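PDB 5NTD: leucyl aminopeptidase from Trypanosoma brucei brucei, which probably removes leucine and other residues from the amino termini of peptides, as a metal-dependent aminopeptidase of the M17 family that binds manganese and the inhibitor bestatin. Local coordinates for residues T401-Q406 / A470-A475; A458-L463 / G476-T481. One frame throughout, in Å; residues are numbered along the deposited sequence.

Contact 1 (T401-Q406 / A470-A475); sequences TLTGAQ and AGVSCA. With BES (2-(3-amino-2-hydroxy-4-phenyl-butyrylamino)-4-methyl-pentanoic acid), chain B.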
# COMPACT_ATOMS: atom_id res chain seq x y z
N THR G 401 14.45 12.28 -19.54
CA THR G 401 14.28 11.17 -18.57
C THR G 401 12.80 11.09 -18.18
O THR G 401 12.40 11.51 -17.11
CB THR G 401 15.15 11.38 -17.34
OG1 THR G 401 14.98 12.73 -16.87
CG2 THR G 401 16.60 11.17 -17.69
N LEU G 402 12.00 10.63 -19.10
CA LEU G 402 10.59 11.01 -19.08
C LEU G 402 9.63 10.04 -18.34
O LEU G 402 8.72 10.52 -17.69
CB LEU G 402 10.06 11.29 -20.50
CG LEU G 402 8.77 12.13 -20.55
CD1 LEU G 402 8.94 13.48 -19.87
CD2 LEU G 402 8.34 12.33 -21.98
N THR G 403 9.80 8.74 -18.52
CA THR G 403 8.84 7.78 -17.99
C THR G 403 9.50 6.59 -17.36
O THR G 403 10.46 6.05 -17.90
CB THR G 403 7.85 7.26 -19.07
OG1 THR G 403 8.55 6.48 -20.04
CG2 THR G 403 7.12 8.38 -19.79
N GLY G 404 8.90 6.11 -16.27
CA GLY G 404 9.21 4.78 -15.74
C GLY G 404 8.85 3.66 -16.73
O GLY G 404 9.53 2.65 -16.83
N ALA G 405 7.82 3.89 -17.52
CA ALA G 405 7.45 2.99 -18.61
C ALA G 405 8.61 2.66 -19.57
O ALA G 405 8.70 1.57 -20.11
CB ALA G 405 6.27 3.57 -19.42
N GLN G 406 9.50 3.63 -19.78
CA GLN G 406 10.63 3.45 -20.68
C GLN G 406 11.46 2.25 -20.26
O GLN G 406 11.83 1.41 -21.07
CB GLN G 406 11.49 4.70 -20.74
CG GLN G 406 12.68 4.59 -21.67
CD GLN G 406 13.91 4.05 -20.99
OE1 GLN G 406 14.42 4.63 -20.03
NE2 GLN G 406 14.36 2.89 -21.44
N ALA G 470 0.45 1.99 -23.89
CA ALA G 470 1.68 2.52 -24.55
C ALA G 470 2.12 3.85 -23.89
O ALA G 470 2.01 4.92 -24.46
CB ALA G 470 1.48 2.69 -26.03
N GLY G 471 2.61 3.73 -22.67
CA GLY G 471 2.95 4.89 -21.85
C GLY G 471 4.12 5.73 -22.35
O GLY G 471 4.15 6.92 -22.19
N VAL G 472 5.12 5.07 -22.90
CA VAL G 472 6.29 5.80 -23.43
C VAL G 472 5.78 6.64 -24.62
O VAL G 472 6.13 7.79 -24.77
CB VAL G 472 7.41 4.88 -23.92
CG1 VAL G 472 8.63 5.72 -24.27
CG2 VAL G 472 7.79 3.86 -22.87
N SER G 473 4.96 6.00 -25.43
CA SER G 473 4.44 6.58 -26.65
C SER G 473 3.53 7.77 -26.36
O SER G 473 3.64 8.84 -26.97
CB SER G 473 3.71 5.54 -27.47
OG SER G 473 4.52 4.40 -27.72
N CYS G 474 2.62 7.57 -25.44
CA CYS G 474 1.64 8.62 -25.08
C CYS G 474 2.32 9.88 -24.53
O CYS G 474 1.91 10.99 -24.85
CB CYS G 474 0.61 8.10 -24.06
SG CYS G 474 -0.63 7.03 -24.81
N ALA G 475 3.36 9.72 -23.75
CA ALA G 475 4.13 10.89 -23.26
C ALA G 475 4.74 11.66 -24.44
O ALA G 475 4.75 12.88 -24.49
CB ALA G 475 5.19 10.49 -22.27
N2 BES B . 11.26 12.06 -14.12
C1 BES B . 10.22 11.04 -14.01
C6 BES B . 10.49 9.77 -14.85
C7 BES B . 11.41 8.74 -14.27
C8 BES B . 12.79 8.85 -14.41
C12 BES B . 10.90 7.61 -13.64
C9 BES B . 13.64 7.88 -13.88
C11 BES B . 11.76 6.64 -13.10
C10 BES B . 13.13 6.77 -13.22
C2 BES B . 8.90 11.73 -14.42
O2 BES B . 8.86 13.16 -14.15
C3 BES B . 7.79 11.10 -13.63
O3 BES B . 7.58 11.64 -12.52
N1 BES B . 7.17 10.09 -14.27
C4 BES B . 6.08 9.32 -13.75
C13 BES B . 4.73 9.91 -14.16
C14 BES B . 3.54 9.39 -13.35
C15 BES B . 3.70 9.33 -11.84
C16 BES B . 2.34 10.27 -13.61
C5 BES B . 6.12 7.93 -14.27
O1 BES B . 5.84 7.02 -13.49
O4 BES B . 6.40 7.71 -15.46
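Val472, in the first turn of helix 471-480, presses its CG2 methyl onto the first turn of helix 404-410, so that two helix starts meet beside the bestatin pocket of the M17 catalytic domain. Val472 CG2 lies 3.5 Å from Gln406 N and about as near to Ala405 C, resting on backbone as well as on the Ala405 CB methyl. A beta-branched residue suits this place: CG1 is anti to the backbone N (chi1 -173°), while the second branch, CG2, lies beside that N and anti to the carbonyl carbon, against the 404-410 turn. Ala475, one helical turn further on, offers only CB, small enough to take two partners, Leu402 CD2 at 3.7 Å and Thr403 CG2 at 3.8 Å. Gly471, with no side chain, lets Ala405 CB come to 4.2 Å from its carbonyl carbon, Gly471 C.

Thr403 serves two tasks. Its methyl CG2 joins the apolar contact, while OG1, as N-cap of helix 404-410, accepts a weak bond from Gln406 N and is also hydrogen-bonded to Asp495. The Thr403 and Val472 side chains cross at about a right angle, Thr403 OG1 passing 3.9 Å from Val472 CG2. The loop leading into this helix faces the inhibitor: Leu402 O is 3.4 Å from bestatin C6, the methylene that carries the phenyl ring. The segment that lines the pocket is thus also the one packed on helix 471-480. At the start of helix 404-410, Gly404 N donates to bestatin O4 over 3.1 Å, with an angle of 158° at the hydrogen.

Contact 2 (A458-L463 / G476-T481); sequences ADMTNL and GYFITT
Met460 reaches from strand 460-461 to Phe478 and Thr481. From CB, which points toward the 476-481 segment, the chain leaves with CG between the backbone N and the carbonyl carbon (chi1 70°), and Met460 CG lies 4.1 Å from Phe478 CE2. Next, Met460 SD lies 3.7 Å from Phe478 CE2 and 3.4 Å from Thr481 OG1. The sulfur of Met460 stands 4.3 Å from the centroid of the Phe478 ring and 38° off the ring normal, an oblique Met-aromatic contact in which the two side chains cross at about a right angle. The chain bends at chi3 (75°), which places CE, and Met460 and Thr481 reach toward each other tip to tip, with Met460 CE 3.3 Å from Thr481 OG1. An unbranched, flexible methionine suits this path, since its polarisable sulfur can meet an aromatic ring while sulfur and methyl both lie against a hydroxyl.

That hydroxyl is already engaged: Thr481 OG1 donates to Phe478 O at 2.7 Å, in the plane of the carbonyl. Phe478 also receives the strand backbone at its rim, for Thr461 O lies in the ring plane, 3.3 Å from Phe478 CE2, where the slightly positive ring hydrogens suit an oxygen. Asn462 adds CA and CB beside CE2, while its amide is hydrogen-bonded to Ile368, Asn369 and Ala372. The Phe478 ring lies between helix 471-480 and strand 460-461, an outer strand of a small three-stranded sheet within this chain, and also touches Val365 of strand 364-366 and Arg375 of helix 374-387.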
# COMPACT_ATOMS: atom_id res chain seq x y z
N ALA G 458 -10.32 21.53 -20.65
CA ALA G 458 -9.13 22.04 -21.34
C ALA G 458 -9.00 21.32 -22.66
O ALA G 458 -9.68 20.32 -22.89
CB ALA G 458 -7.88 21.83 -20.48
N ASP G 459 -8.07 21.77 -23.48
CA ASP G 459 -7.80 21.08 -24.77
C ASP G 459 -7.33 19.65 -24.55
O ASP G 459 -7.70 18.76 -25.27
CB ASP G 459 -6.78 21.82 -25.61
CG ASP G 459 -7.28 23.15 -26.09
OD1 ASP G 459 -8.46 23.25 -26.46
OD2 ASP G 459 -6.49 24.11 -26.05
N MET G 460 -6.54 19.45 -23.53
CA MET G 460 -6.04 18.12 -23.18
C MET G 460 -5.69 18.02 -21.70
O MET G 460 -5.51 19.03 -21.01
CB MET G 460 -4.81 17.78 -24.01
CG MET G 460 -3.58 18.61 -23.64
SD MET G 460 -2.24 18.50 -24.85
CE MET G 460 -2.90 19.53 -26.14
N THR G 461 -5.54 16.79 -21.23
CA THR G 461 -4.88 16.53 -19.93
C THR G 461 -3.37 16.31 -20.15
O THR G 461 -2.91 16.24 -21.28
CB THR G 461 -5.44 15.28 -19.24
OG1 THR G 461 -5.10 14.14 -20.03
CG2 THR G 461 -6.97 15.37 -19.10
N ASN G 462 -2.62 16.26 -19.07
CA ASN G 462 -1.22 15.85 -19.11
C ASN G 462 -0.95 14.39 -18.75
O ASN G 462 0.18 13.99 -18.58
CB ASN G 462 -0.37 16.74 -18.21
CG ASN G 462 -0.42 16.35 -16.77
OD1 ASN G 462 -1.48 16.00 -16.24
ND2 ASN G 462 0.71 16.46 -16.10
N LEU G 463 -2.01 13.62 -18.59
CA LEU G 463 -1.86 12.23 -18.20
C LEU G 463 -2.93 11.38 -18.80
O LEU G 463 -4.09 11.71 -18.81
CB LEU G 463 -1.89 12.07 -16.68
CG LEU G 463 -1.49 10.68 -16.14
CD1 LEU G 463 -0.00 10.45 -16.32
CD2 LEU G 463 -1.83 10.50 -14.68
N GLY G 476 5.24 10.90 -25.40
CA GLY G 476 5.78 11.49 -26.64
C GLY G 476 4.70 12.21 -27.40
O GLY G 476 4.86 13.36 -27.82
N TYR G 477 3.56 11.56 -27.53
CA TYR G 477 2.42 12.15 -28.24
C TYR G 477 2.09 13.52 -27.67
O TYR G 477 1.86 14.48 -28.38
CB TYR G 477 1.18 11.25 -28.22
CG TYR G 477 -0.04 12.00 -28.68
CD1 TYR G 477 -0.29 12.22 -30.03
CD2 TYR G 477 -0.92 12.58 -27.76
CE1 TYR G 477 -1.38 12.95 -30.46
CE2 TYR G 477 -2.01 13.32 -28.18
CZ TYR G 477 -2.23 13.49 -29.53
OH TYR G 477 -3.30 14.25 -29.95
N PHE G 478 2.03 13.59 -26.34
CA PHE G 478 1.68 14.84 -25.65
C PHE G 478 2.56 15.98 -26.16
O PHE G 478 2.10 17.08 -26.47
CB PHE G 478 1.84 14.72 -24.13
CG PHE G 478 1.57 16.00 -23.41
CD1 PHE G 478 2.55 16.97 -23.29
CD2 PHE G 478 0.32 16.26 -22.86
CE1 PHE G 478 2.30 18.17 -22.64
CE2 PHE G 478 0.06 17.46 -22.20
CZ PHE G 478 1.04 18.41 -22.09
N ILE G 479 3.84 15.70 -26.19
CA ILE G 479 4.86 16.68 -26.61
C ILE G 479 4.57 17.16 -28.05
O ILE G 479 4.61 18.34 -28.32
CB ILE G 479 6.27 16.10 -26.54
CG1 ILE G 479 6.63 15.77 -25.10
CG2 ILE G 479 7.26 17.09 -27.11
CD1 ILE G 479 7.82 14.83 -24.96
N THR G 480 4.18 16.24 -28.92
CA THR G 480 3.92 16.56 -30.34
C THR G 480 2.76 17.54 -30.52
O THR G 480 2.77 18.34 -31.44
CB THR G 480 3.68 15.34 -31.24
OG1 THR G 480 2.48 14.67 -30.89
CG2 THR G 480 4.84 14.39 -31.12
N THR G 481 1.78 17.50 -29.62
CA THR G 481 0.62 18.39 -29.72
C THR G 481 1.03 19.86 -29.58
O THR G 481 0.26 20.74 -29.94
CB THR G 481 -0.48 18.10 -28.68
OG1 THR G 481 -0.02 18.45 -27.36
CG2 THR G 481 -0.92 16.64 -28.74

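In the fold
Contacts 1 and 2 use successive parts of helix 471-480, and their centres lie 13 Å apart. Along the chain the order is 401-406, 458-463, 470-475 and 476-481, so the segments of the two contacts alternate, all within the catalytic domain of the cytosol aminopeptidase family. The beginning of the shared helix meets the loop after strand 395-400 of the large mixed sheet and the start of helix 404-410; its later part meets strand 460-461 of the small three-stranded sheet. The contacts also touch directly, Leu402 CD2 packing on Ile479 CD1 at 3.9 Å. One helix packs against two segments that each supply residues to the bestatin pocket: Thr401 to Gly404 in 401-406, Leu463 in 458-463.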